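Local coordinates for NADPH-dependent nitro/flavin reductase (Bacillus subtilis, PDB 3N2S), which catalyses NADPH-dependent reduction of FMN, also reduces nitroaromatic compounds, quinones and azo dyes, and has NADH oxidase activity, at the interface of chains A and B. Sequence-based numbering; all coordinates share one arbitrary frame. Chains: chain A/B, NADPH-dependent nitro/flavin reductase.

Both contacts belong to the two-fold symmetric interface of the NfrA1 homodimer, and the centres of their C-alpha atoms lie about 41 Å apart. They share no residue. Contact 1 sets helix 221-229 of chain A against the end of helix 84-91 of chain B, whereas contact 2 sets helix 24-35 of chain A against the 176-182 segment of chain B. Each pairs a lysine of chain B with an aspartate of chain A beside a small apolar contact. Symmetry repeats both with the chains exchanged, so the subunits are tied together at widely separated points.

Contact 1: the interface of chains A and B. Residues chain A 222-223, 226; chain B 89-90, 93.
This small, mixed polar and apolar patch of the homodimer interface helps to fasten the two subunits at the edge of the dimer, as its symmetry twin does on the other side; a lysine of one subunit clasps the first turn of a helix in the other. B:Lys93 reaches over to A:Ser222 and A:Asp223, its long chain suited to serve both the apolar and the charged part of the contact. Its NZ forms a salt bridge with A:Asp223 OD1 at 3.1 Å, entering from above the carboxylate plane, 48° out of it. The hydroxyl OG of A:Ser222 also lies 3.1 Å from B:Lys93 NZ, but too far round towards CE for more than a weak, doubtful hydrogen bond; water 1, 2.8 Å from NZ, bridges the two groups. The chain of B:Lys93 runs straight until its last torsion, where a bend (chi4 -79°) turns NZ in towards the oxygens. Serine is small enough to let the lysine come close: A:Ser222 CB packs tightly against B:Lys93 CE, 3.5 Å away. One turn along the helix, A:Leu226 offers its branched end, with CD1 against B:Lys93 CD at 3.7 Å and CD2 towards the CB of B:Ala90, whose short side chain admits the leucine. B:Leu89 adds a looser contact to A:Ser222 CB. A:Ser222 and A:Asp223 lie on the first turn of helix 221-229 and A:Leu226 on the next; chain B contributes the end of helix 84-91 and the loop after it.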
# COMPACT_ATOMS: atom_id res chain seq x y z
N SER A 222 12.02 8.64 18.53
CA SER A 222 12.71 7.37 18.76
C SER A 222 12.26 6.69 20.06
O SER A 222 12.03 5.49 20.04
CB SER A 222 14.23 7.57 18.70
OG SER A 222 14.63 8.47 19.71
N ASP A 223 12.02 7.45 21.14
CA ASP A 223 11.49 6.86 22.38
C ASP A 223 10.04 6.38 22.21
O ASP A 223 9.72 5.30 22.66
CB ASP A 223 11.61 7.83 23.55
CG ASP A 223 13.02 7.94 24.13
OD1 ASP A 223 13.89 7.10 23.76
OD2 ASP A 223 13.24 8.83 24.95
N LEU A 226 9.81 3.09 19.72
CA LEU A 226 10.37 1.92 20.39
C LEU A 226 9.46 1.44 21.53
O LEU A 226 9.27 0.23 21.67
CB LEU A 226 11.81 2.19 20.88
CG LEU A 226 12.87 2.41 19.77
CD1 LEU A 226 14.19 2.80 20.36
CD2 LEU A 226 13.03 1.21 18.86
N LEU B 89 18.16 2.89 15.65
CA LEU B 89 17.68 3.74 16.75
C LEU B 89 17.71 2.94 18.06
O LEU B 89 18.16 3.46 19.07
CB LEU B 89 16.23 4.21 16.51
CG LEU B 89 15.92 5.54 15.86
CD1 LEU B 89 17.07 6.54 15.90
CD2 LEU B 89 15.14 5.40 14.58
N ALA B 90 17.24 1.67 18.01
CA ALA B 90 17.22 0.75 19.15
C ALA B 90 18.64 0.47 19.64
O ALA B 90 18.88 0.58 20.84
CB ALA B 90 16.53 -0.56 18.77
N LYS B 93 20.33 3.09 21.70
CA LYS B 93 19.64 3.30 22.97
C LYS B 93 19.77 2.12 23.93
O LYS B 93 19.27 2.19 25.05
CB LYS B 93 18.16 3.59 22.71
CG LYS B 93 17.94 4.98 22.20
CD LYS B 93 16.52 5.23 21.88
CE LYS B 93 16.41 6.55 21.17
NZ LYS B 93 16.47 7.71 22.10
O HOH W 1 15.65 10.35 21.91

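Contact 2: the interface of chains A and B. Residues chain A 28, 31, 35; chain B 176-178, 181-182.
Helix 24-35 of chain A lies against a continuous stretch of chain B: the loop at 176-177, the short helix 178-181 and the beginning of strand 182-184. A:Asp28, A:Val31 and A:Gln35 point from one side of their helix towards this stretch. At one end, B:Lys178 NZ forms a salt bridge with A:Asp28 OD1, 2.8 Å away, using the carboxylate's anti lone pair, the one turned away from the other oxygen. The lysine is stretched out along its whole length, and with CG opposite the backbone N (chi1 -178°) it can span the distance to the aspartate while its methylenes remain available for packing. A:Val31 uses that surface: its CG1 meets B:Lys178 CG at 3.8 Å, the two side chains crossing at about a right angle. Its other methyl, CG2, sits over the face of the B:Tyr182 ring near one side, 3.6 Å from CD1. A beta-branched residue suits this place, since its two methyls serve two different neighbours. At the far end, A:Gln35 stretches towards B:Leu176 and passes B:Val181, whose CG2 lies 3.7 Å from OE1. As modelled, A:Gln35 OE1 is 2.9 Å from the backbone O of B:Leu176, a clash of two acceptors; the amide may be turned the wrong way round, with its nitrogen really facing that carbonyl. Because helix 24-35 leads towards FMN-contacting residues A:Ser38 to A:Ser40, and the chain B segment follows FMN-contacting B:Lys173 and B:Arg175, this contact contributes to holding the dimer together and probably helps to position the walls of the flavin site.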
# COMPACT_ATOMS: atom_id res chain seq x y z
N ASP A 28 -19.91 5.31 -3.47
CA ASP A 28 -19.64 4.88 -4.83
C ASP A 28 -18.36 5.51 -5.39
O ASP A 28 -17.51 4.79 -5.93
CB ASP A 28 -20.84 5.17 -5.75
CG ASP A 28 -20.63 4.62 -7.13
OD1 ASP A 28 -20.71 3.40 -7.29
OD2 ASP A 28 -20.33 5.42 -8.04
N VAL A 31 -15.18 4.07 -3.59
CA VAL A 31 -14.90 2.71 -4.08
C VAL A 31 -14.28 2.76 -5.49
O VAL A 31 -13.24 2.14 -5.71
CB VAL A 31 -16.14 1.78 -3.99
CG1 VAL A 31 -15.88 0.43 -4.68
CG2 VAL A 31 -16.56 1.56 -2.53
N GLN A 35 -10.54 1.53 -6.66
CA GLN A 35 -10.34 0.59 -7.75
C GLN A 35 -9.42 1.09 -8.86
O GLN A 35 -8.77 0.29 -9.50
CB GLN A 35 -11.69 0.15 -8.36
CG GLN A 35 -12.55 -0.68 -7.42
CD GLN A 35 -13.69 -1.25 -8.20
OE1 GLN A 35 -13.59 -2.33 -8.79
NE2 GLN A 35 -14.81 -0.55 -8.16
N LEU B 176 -12.69 -4.42 -12.24
CA LEU B 176 -13.76 -5.33 -11.83
C LEU B 176 -15.04 -4.56 -11.54
O LEU B 176 -14.98 -3.43 -11.03
CB LEU B 176 -13.35 -6.07 -10.55
CG LEU B 176 -12.44 -7.28 -10.68
CD1 LEU B 176 -11.62 -7.47 -9.39
CD2 LEU B 176 -13.22 -8.55 -11.07
N PRO B 177 -16.24 -5.13 -11.82
CA PRO B 177 -17.48 -4.45 -11.42
C PRO B 177 -17.41 -4.18 -9.91
O PRO B 177 -16.83 -4.97 -9.16
CB PRO B 177 -18.56 -5.50 -11.73
CG PRO B 177 -17.97 -6.34 -12.81
CD PRO B 177 -16.53 -6.46 -12.41
N LYS B 178 -17.99 -3.07 -9.47
CA LYS B 178 -18.02 -2.66 -8.06
C LYS B 178 -18.44 -3.80 -7.12
O LYS B 178 -17.75 -4.03 -6.12
CB LYS B 178 -18.91 -1.42 -7.91
CG LYS B 178 -19.01 -0.85 -6.48
CD LYS B 178 -20.11 0.20 -6.45
CE LYS B 178 -20.38 0.74 -5.06
NZ LYS B 178 -21.44 1.77 -5.08
N VAL B 181 -15.78 -6.33 -5.88
CA VAL B 181 -14.77 -5.83 -4.92
C VAL B 181 -15.38 -5.31 -3.61
O VAL B 181 -14.76 -5.44 -2.56
CB VAL B 181 -13.89 -4.77 -5.64
CG1 VAL B 181 -12.97 -4.01 -4.68
CG2 VAL B 181 -13.08 -5.40 -6.76
N TYR B 182 -16.53 -4.63 -3.70
CA TYR B 182 -17.18 -4.01 -2.56
C TYR B 182 -18.30 -4.88 -2.02
O TYR B 182 -19.14 -5.34 -2.78
CB TYR B 182 -17.68 -2.60 -2.91
CG TYR B 182 -18.35 -1.89 -1.76
CD1 TYR B 182 -17.61 -1.37 -0.70
CD2 TYR B 182 -19.73 -1.70 -1.74
CE1 TYR B 182 -18.22 -0.67 0.35
CE2 TYR B 182 -20.36 -1.03 -0.68
CZ TYR B 182 -19.60 -0.52 0.36
OH TYR B 182 -20.22 0.15 1.41